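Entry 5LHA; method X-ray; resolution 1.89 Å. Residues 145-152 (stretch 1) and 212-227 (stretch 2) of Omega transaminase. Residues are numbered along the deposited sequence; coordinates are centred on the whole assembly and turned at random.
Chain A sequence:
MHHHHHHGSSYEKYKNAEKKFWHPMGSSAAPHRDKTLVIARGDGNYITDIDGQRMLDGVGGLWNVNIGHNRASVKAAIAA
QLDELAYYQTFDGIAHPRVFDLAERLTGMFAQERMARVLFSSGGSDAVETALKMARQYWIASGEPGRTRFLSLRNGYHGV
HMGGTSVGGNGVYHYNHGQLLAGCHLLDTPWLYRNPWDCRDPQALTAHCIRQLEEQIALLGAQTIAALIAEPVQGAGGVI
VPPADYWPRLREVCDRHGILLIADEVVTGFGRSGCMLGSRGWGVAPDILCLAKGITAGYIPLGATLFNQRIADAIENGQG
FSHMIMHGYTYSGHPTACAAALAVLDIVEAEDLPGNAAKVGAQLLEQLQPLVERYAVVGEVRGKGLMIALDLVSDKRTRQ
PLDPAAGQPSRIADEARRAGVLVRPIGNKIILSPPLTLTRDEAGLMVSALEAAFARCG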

ATOM      1  N   PRO A 145      -5.846  17.010   0.352  1.00 29.96           N
ATOM      2  CA  PRO A 145      -5.245  15.744   0.795  1.00 30.28           C
ATOM      3  C   PRO A 145      -5.260  14.646  -0.256  1.00 30.56           C
ATOM      4  O   PRO A 145      -4.710  13.567   0.007  1.00 30.63           O
ATOM      5  CB  PRO A 145      -6.099  15.348   2.015  1.00 29.14           C
ATOM      6  CG  PRO A 145      -7.048  16.484   2.246  1.00 29.97           C
ATOM      7  CD  PRO A 145      -7.161  17.227   0.968  1.00 30.39           C
ATOM      8  N   GLY A 146      -5.886  14.864  -1.415  1.00 29.50           N
ATOM      9  CA  GLY A 146      -5.773  13.915  -2.512  1.00 31.35           C
ATOM     10  C   GLY A 146      -4.417  13.884  -3.180  1.00 33.85           C
ATOM     11  O   GLY A 146      -4.140  12.950  -3.941  1.00 36.08           O
ATOM     12  N   ARG A 147      -3.577  14.884  -2.921  1.00 33.90           N
ATOM     13  CA  ARG A 147      -2.247  15.030  -3.513  1.00 34.90           C
ATOM     14  C   ARG A 147      -1.241  14.190  -2.728  1.00 36.74           C
ATOM     15  O   ARG A 147      -0.660  14.644  -1.741  1.00 38.84           O
ATOM     16  CB  ARG A 147      -1.865  16.505  -3.533  1.00 34.29           C
ATOM     17  CG  ARG A 147      -2.779  17.360  -4.412  1.00 33.24           C
ATOM     18  CD  ARG A 147      -2.120  17.587  -5.754  1.00 32.61           C
ATOM     19  NE  ARG A 147      -2.605  18.774  -6.441  1.00 32.40           N
ATOM     20  CZ  ARG A 147      -2.021  19.299  -7.512  1.00 33.46           C
ATOM     21  NH1 ARG A 147      -0.920  18.752  -8.012  1.00 33.62           N
ATOM     22  NH2 ARG A 147      -2.535  20.372  -8.084  1.00 34.31           N
ATOM     23  N   THR A 148      -1.014  12.949  -3.177  1.00 37.22           N
ATOM     24  CA  THR A 148      -0.227  12.001  -2.391  1.00 35.03           C
ATOM     25  C   THR A 148       0.911  11.308  -3.154  1.00 33.18           C
ATOM     26  O   THR A 148       1.904  10.882  -2.553  1.00 32.62           O
ATOM     27  CB  THR A 148      -1.197  10.966  -1.800  1.00 34.08           C
ATOM     28  OG1 THR A 148      -0.528  10.124  -0.852  1.00 34.77           O
ATOM     29  CG2 THR A 148      -1.799  10.124  -2.891  1.00 33.90           C
ATOM     30  N   ARG A 149       0.776  11.171  -4.467  1.00 31.08           N
ATOM     31  CA  ARG A 149       1.728  10.404  -5.254  1.00 28.40           C
ATOM     32  C   ARG A 149       3.000  11.201  -5.539  1.00 25.98           C
ATOM     33  O   ARG A 149       3.011  12.434  -5.536  1.00 18.57           O
ATOM     34  CB  ARG A 149       1.063   9.961  -6.551  1.00 26.74           C
ATOM     35  CG  ARG A 149      -0.094   8.991  -6.336  1.00 24.34           C
ATOM     36  CD  ARG A 149      -0.830   8.819  -7.642  1.00 22.22           C
ATOM     37  NE  ARG A 149      -1.935   7.872  -7.553  1.00 24.37           N
ATOM     38  CZ  ARG A 149      -2.916   7.789  -8.445  1.00 23.67           C
ATOM     39  NH1 ARG A 149      -2.963   8.636  -9.467  1.00 21.08           N
ATOM     40  NH2 ARG A 149      -3.876   6.886  -8.295  1.00 25.06           N
ATOM     41  N   PHE A 150       4.080  10.471  -5.821  1.00 23.30           N
ATOM     42  CA  PHE A 150       5.384  11.061  -6.101  1.00 22.18           C
ATOM     43  C   PHE A 150       5.897  10.549  -7.442  1.00 19.53           C
ATOM     44  O   PHE A 150       5.724   9.374  -7.769  1.00 20.39           O
ATOM     45  CB  PHE A 150       6.420  10.721  -5.003  1.00 21.63           C
ATOM     46  CG  PHE A 150       6.065  11.221  -3.614  1.00 21.56           C
ATOM     47  CD1 PHE A 150       5.882  12.566  -3.364  1.00 22.19           C
ATOM     48  CD2 PHE A 150       5.979  10.337  -2.547  1.00 20.58           C
ATOM     49  CE1 PHE A 150       5.578  13.018  -2.077  1.00 21.97           C
ATOM     50  CE2 PHE A 150       5.683  10.781  -1.268  1.00 21.41           C
ATOM     51  CZ  PHE A 150       5.480  12.127  -1.034  1.00 20.83           C
ATOM     52  N   LEU A 151       6.534  11.425  -8.216  1.00 19.47           N
ATOM     53  CA  LEU A 151       7.209  11.037  -9.446  1.00 21.74           C
ATOM     54  C   LEU A 151       8.721  11.132  -9.267  1.00 22.86           C
ATOM     55  O   LEU A 151       9.222  12.021  -8.576  1.00 24.85           O
ATOM     56  CB  LEU A 151       6.789  11.930 -10.621  1.00 25.03           C
ATOM     57  CG  LEU A 151       5.299  12.048 -10.966  1.00 26.78           C
ATOM     58  CD1 LEU A 151       5.055  13.020 -12.129  1.00 28.36           C
ATOM     59  CD2 LEU A 151       4.678  10.695 -11.276  1.00 27.61           C
ATOM     60  N   SER A 152       9.448  10.234  -9.929  1.00 21.61           N
ATOM     61  CA  SER A 152      10.903  10.313  -9.958  1.00 22.17           C
ATOM     62  C   SER A 152      11.377   9.669 -11.254  1.00 21.93           C
ATOM     63  O   SER A 152      10.577   9.149 -12.044  1.00 20.50           O
ATOM     64  CB  SER A 152      11.550   9.674  -8.712  1.00 21.90           C
ATOM     65  OG  SER A 152      11.369   8.264  -8.642  1.00 22.34           O
ATOM     66  N   GLN A 212       6.305  12.133 -22.397  1.00 33.37           N
ATOM     67  CA  GLN A 212       6.029  11.019 -21.496  1.00 34.29           C
ATOM     68  C   GLN A 212       5.546  11.521 -20.140  1.00 36.16           C
ATOM     69  O   GLN A 212       4.665  10.916 -19.520  1.00 36.58           O
ATOM     70  CB  GLN A 212       7.281  10.153 -21.323  1.00 33.30           C
ATOM     71  CG  GLN A 212       7.109   8.964 -20.379  1.00 33.57           C
ATOM     72  CD  GLN A 212       8.417   8.224 -20.112  1.00 33.92           C
ATOM     73  OE1 GLN A 212       9.213   8.628 -19.264  1.00 34.19           O
ATOM     74  NE2 GLN A 212       8.638   7.134 -20.831  1.00 33.79           N
ATOM     75  N   LEU A 213       6.140  12.609 -19.647  1.00 37.61           N
ATOM     76  CA  LEU A 213       5.745  13.149 -18.349  1.00 37.79           C
ATOM     77  C   LEU A 213       4.305  13.670 -18.362  1.00 36.99           C
ATOM     78  O   LEU A 213       3.534  13.417 -17.426  1.00 35.10           O
ATOM     79  CB  LEU A 213       6.739  14.235 -17.927  1.00 37.58           C
ATOM     80  CG  LEU A 213       6.398  15.119 -16.730  1.00 36.83           C
ATOM     81  CD1 LEU A 213       6.268  14.302 -15.473  1.00 35.96           C
ATOM     82  CD2 LEU A 213       7.485  16.167 -16.567  1.00 37.11           C
ATOM     83  N   GLU A 214       3.921  14.407 -19.411  1.00 37.99           N
ATOM     84  CA  GLU A 214       2.540  14.878 -19.505  1.00 40.63           C
ATOM     85  C   GLU A 214       1.557  13.720 -19.561  1.00 41.12           C
ATOM     86  O   GLU A 214       0.481  13.775 -18.952  1.00 43.21           O
ATOM     87  CB  GLU A 214       2.345  15.762 -20.732  1.00 43.06           C
ATOM     88  CG  GLU A 214       3.057  17.067 -20.655  1.00 45.81           C
ATOM     89  CD  GLU A 214       3.032  17.825 -21.961  1.00 47.42           C
ATOM     90  OE1 GLU A 214       2.729  17.230 -23.019  1.00 48.30           O
ATOM     91  OE2 GLU A 214       3.330  19.032 -21.926  1.00 47.94           O
ATOM     92  N   GLU A 215       1.897  12.675 -20.316  1.00 39.07           N
ATOM     93  CA  GLU A 215       0.997  11.539 -20.444  1.00 38.74           C
ATOM     94  C   GLU A 215       0.804  10.846 -19.104  1.00 37.64           C
ATOM     95  O   GLU A 215      -0.323  10.493 -18.735  1.00 37.24           O
ATOM     96  CB  GLU A 215       1.539  10.572 -21.496  1.00 40.53           C
ATOM     97  CG  GLU A 215       1.406  11.108 -22.919  1.00 43.62           C
ATOM     98  CD  GLU A 215       2.286  10.381 -23.913  1.00 46.39           C
ATOM     99  OE1 GLU A 215       3.079   9.517 -23.481  1.00 47.27           O
ATOM    100  OE2 GLU A 215       2.188  10.673 -25.126  1.00 47.47           O
ATOM    101  N   GLN A 216       1.887  10.686 -18.340  1.00 36.79           N
ATOM    102  CA  GLN A 216       1.787  10.060 -17.025  1.00 35.76           C
ATOM    103  C   GLN A 216       0.950  10.903 -16.073  1.00 32.22           C
ATOM    104  O   GLN A 216       0.185  10.364 -15.265  1.00 20.52           O
ATOM    105  CB  GLN A 216       3.183   9.827 -16.445  1.00 38.58           C
ATOM    106  CG  GLN A 216       3.971   8.737 -17.149  1.00 43.71           C
ATOM    107  CD  GLN A 216       3.114   7.540 -17.521  1.00 47.95           C
ATOM    108  OE1 GLN A 216       2.902   7.258 -18.701  1.00 55.14           O
ATOM    109  NE2 GLN A 216       2.609   6.837 -16.517  1.00 46.54           N
ATOM    110  N   ILE A 217       1.116  12.226 -16.128  1.00 30.19           N
ATOM    111  CA  ILE A 217       0.347  13.128 -15.270  1.00 28.05           C
ATOM    112  C   ILE A 217      -1.140  13.019 -15.578  1.00 25.28           C
ATOM    113  O   ILE A 217      -1.980  12.976 -14.670  1.00 23.62           O
ATOM    114  CB  ILE A 217       0.843  14.578 -15.424  1.00 28.61           C
ATOM    115  CG1 ILE A 217       2.270  14.719 -14.890  1.00 29.62           C
ATOM    116  CG2 ILE A 217      -0.109  15.563 -14.736  1.00 25.35           C
ATOM    117  CD1 ILE A 217       2.873  16.090 -15.115  1.00 29.65           C
ATOM    118  N   ALA A 218      -1.483  13.022 -16.871  1.00 25.62           N
ATOM    119  CA  ALA A 218      -2.876  12.869 -17.285  1.00 24.79           C
ATOM    120  C   ALA A 218      -3.459  11.540 -16.824  1.00 25.42           C
ATOM    121  O   ALA A 218      -4.582  11.487 -16.311  1.00 26.50           O
ATOM    122  CB  ALA A 218      -2.976  12.989 -18.805  1.00 24.98           C
ATOM    123  N   LEU A 219      -2.698  10.461 -16.977  1.00 24.64           N
ATOM    124  CA  LEU A 219      -3.197   9.137 -16.625  1.00 25.82           C
ATOM    125  C   LEU A 219      -3.555   9.048 -15.148  1.00 25.77           C
ATOM    126  O   LEU A 219      -4.586   8.473 -14.784  1.00 26.24           O
ATOM    127  CB  LEU A 219      -2.140   8.090 -16.987  1.00 26.52           C
ATOM    128  CG  LEU A 219      -2.289   6.685 -16.417  1.00 27.26           C
ATOM    129  CD1 LEU A 219      -3.506   6.005 -16.984  1.00 26.45           C
ATOM    130  CD2 LEU A 219      -1.024   5.872 -16.689  1.00 29.54           C
ATOM    131  N   LEU A 220      -2.696   9.591 -14.283  1.00 24.67           N
ATOM    132  CA  LEU A 220      -2.899   9.509 -12.843  1.00 24.61           C
ATOM    133  C   LEU A 220      -3.887  10.554 -12.345  1.00 26.33           C
ATOM    134  O   LEU A 220      -4.527  10.358 -11.307  1.00 27.51           O
ATOM    135  CB  LEU A 220      -1.560   9.676 -12.122  1.00 24.01           C
ATOM    136  CG  LEU A 220      -0.461   8.639 -12.403  1.00 24.56           C
ATOM    137  CD1 LEU A 220       0.872   9.101 -11.796  1.00 23.93           C
ATOM    138  CD2 LEU A 220      -0.834   7.243 -11.899  1.00 24.02           C
ATOM    139  N   GLY A 221      -3.995  11.677 -13.042  1.00 26.10           N
ATOM    140  CA  GLY A 221      -4.752  12.790 -12.521  1.00 26.71           C
ATOM    141  C   GLY A 221      -3.837  13.658 -11.688  1.00 28.61           C
ATOM    142  O   GLY A 221      -3.357  13.240 -10.631  1.00 27.29           O
ATOM    143  N   ALA A 222      -3.588  14.875 -12.168  1.00 29.25           N
ATOM    144  CA  ALA A 222      -2.691  15.784 -11.472  1.00 29.31           C
ATOM    145  C   ALA A 222      -3.112  15.985 -10.022  1.00 30.45           C
ATOM    146  O   ALA A 222      -2.265  16.210  -9.155  1.00 32.41           O
ATOM    147  CB  ALA A 222      -2.628  17.115 -12.221  1.00 27.97           C
ATOM    148  N   GLN A 223      -4.411  15.918  -9.738  1.00 31.11           N
ATOM    149  CA  GLN A 223      -4.905  16.131  -8.385  1.00 30.55           C
ATOM    150  C   GLN A 223      -4.456  15.065  -7.388  1.00 29.31           C
ATOM    151  O   GLN A 223      -4.718  15.222  -6.193  1.00 30.55           O
ATOM    152  CB  GLN A 223      -6.432  16.229  -8.395  1.00 32.39           C
ATOM    153  CG  GLN A 223      -7.168  14.951  -8.784  1.00 32.64           C
ATOM    154  CD  GLN A 223      -7.278  14.738 -10.292  1.00 32.39           C
ATOM    155  OE1 GLN A 223      -6.668  15.457 -11.083  1.00 33.94           O
ATOM    156  NE2 GLN A 223      -8.049  13.729 -10.689  1.00 27.91           N
ATOM    157  N   THR A 224      -3.803  13.993  -7.826  1.00 28.83           N
ATOM    158  CA  THR A 224      -3.292  12.984  -6.901  1.00 28.64           C
ATOM    159  C   THR A 224      -1.786  13.073  -6.657  1.00 28.64           C
ATOM    160  O   THR A 224      -1.258  12.298  -5.856  1.00 27.08           O
ATOM    161  CB  THR A 224      -3.641  11.577  -7.406  1.00 27.00           C
ATOM    162  OG1 THR A 224      -2.962  11.321  -8.645  1.00 25.11           O
ATOM    163  CG2 THR A 224      -5.133  11.441  -7.603  1.00 30.00           C
ATOM    164  N   ILE A 225      -1.089  14.010  -7.288  1.00 29.81           N
ATOM    165  CA  ILE A 225       0.371  14.010  -7.329  1.00 30.95           C
ATOM    166  C   ILE A 225       0.906  15.119  -6.428  1.00 31.70           C
ATOM    167  O   ILE A 225       0.582  16.300  -6.612  1.00 33.71           O
ATOM    168  CB  ILE A 225       0.879  14.155  -8.771  1.00 31.81           C
ATOM    169  CG1 ILE A 225       0.273  13.046  -9.641  1.00 30.23           C
ATOM    170  CG2 ILE A 225       2.396  14.078  -8.804  1.00 32.49           C
ATOM    171  CD1 ILE A 225       0.540  13.195 -11.116  1.00 30.19           C
ATOM    172  N   ALA A 226       1.730  14.734  -5.449  1.00 32.30           N
ATOM    173  CA  ALA A 226       2.275  15.692  -4.489  1.00 31.90           C
ATOM    174  C   ALA A 226       3.534  16.373  -5.016  1.00 30.96           C
ATOM    175  O   ALA A 226       3.649  17.603  -4.952  1.00 29.87           O
ATOM    176  CB  ALA A 226       2.569  14.997  -3.157  1.00 30.54           C
ATOM    177  N   ALA A 227       4.484  15.603  -5.547  1.00 30.04           N
ATOM    178  CA  ALA A 227       5.745  16.206  -5.949  1.00 29.46           C
ATOM    179  C   ALA A 227       6.457  15.331  -6.968  1.00 30.21           C
ATOM    180  O   ALA A 227       6.178  14.135  -7.102  1.00 28.40           O
ATOM    181  CB  ALA A 227       6.643  16.463  -4.740  1.00 29.59           C
TER

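Stretch 1 runs beside the end of stretch 2 and then joins it as a parallel strand, with the helix that opens stretch 2 running nearly antiparallel to the strand, their axes 11.3 Å apart at closest. Pro145 plays no part, and the approach begins at Gly146. Its carbonyl O lies 3.1 Å from Thr224 CA, a CA-H...O contact with good direction. The same oxygen is 3.3 Å from Gln223 O, and since both are acceptors no hydrogen bond joins them. A CB on Gly146 would sit about 3.5 Å from Gln223 O, which is no clash, so the geometry does not demand glycine here as it does at Gly221.

Arg147 extends its side chain along stretch 2. Its NH1 donates to Ile225 O at 3.2 Å, almost straight, with the acceptor near the guanidinium plane, where N-H groups point. Ala222 O lies over a face of the same group, 3.1 Å from Arg147 NH1, but the angle is too poor for a hydrogen bond. The long aliphatic part also makes contact: Arg147 CG is 3.4 Å from Gln223 O. Arginine suits this place because it combines a flexible arm with a planar donor that can reach a backbone carbonyl.

Thr148 turns its CB away and contributes chiefly through its backbone. Thr148 N and Arg149 N both donate to Thr224 O, at 2.8 and 2.7 Å, so one carbonyl gathers two consecutive amides. The carbonyl of Arg149 is shared in turn: Ala226 N donates to Arg149 O at 2.6 Å, and Ala227 N makes a weak bond to the same oxygen at 3.5 Å. This sharing accompanies a beta bulge, for Arg149 pairs with Ile225 but Phe150 with Ala227, leaving Ala226 as the extra residue.

The side chain of Arg149 leaves the sheet on the same face as that of Ile225, and its extended arm reaches the turn after the helix. There Arg149 NH1 gives a weak hydrogen bond to Leu220 O at 3.0 Å and lies 2.8 Å from Thr224 OG1. That hydroxyl donates to Gly221 O, also at 2.8 Å, bracing the turn. Gly221 has positive phi, and at its backbone angles a CB would be jammed against the preceding carbonyl, so glycine fits the helix exit.

Phe150 and Ala227 place their side chains on the other face of the sheet. The ring meets small partners, with Phe150 CE1 3.8 Å from Ala226 CB and Phe150 CD1 4.2 Å from Ala227 CB; methyl groups pack against the aromatic ring without taking much room. In the backbone, Phe150 CA makes a CA-H...O contact of 3.3 Å with Ala227 O.

That carbonyl also accepts from Leu151 N at 3.0 Å, continuing the parallel ladder. The buried Leu151 side chain points toward stretch 2 and links strand to helix: Leu151 CD1 is 3.8 Å from Leu213 CD1, Leu151 CD2 is 4.2 Å from Leu220 CD1, and Leu151 CG is 4.2 Å from Ile225 CG2. A branched apolar residue suits this pocket of aliphatic neighbours. Ser152 points away and makes no contact.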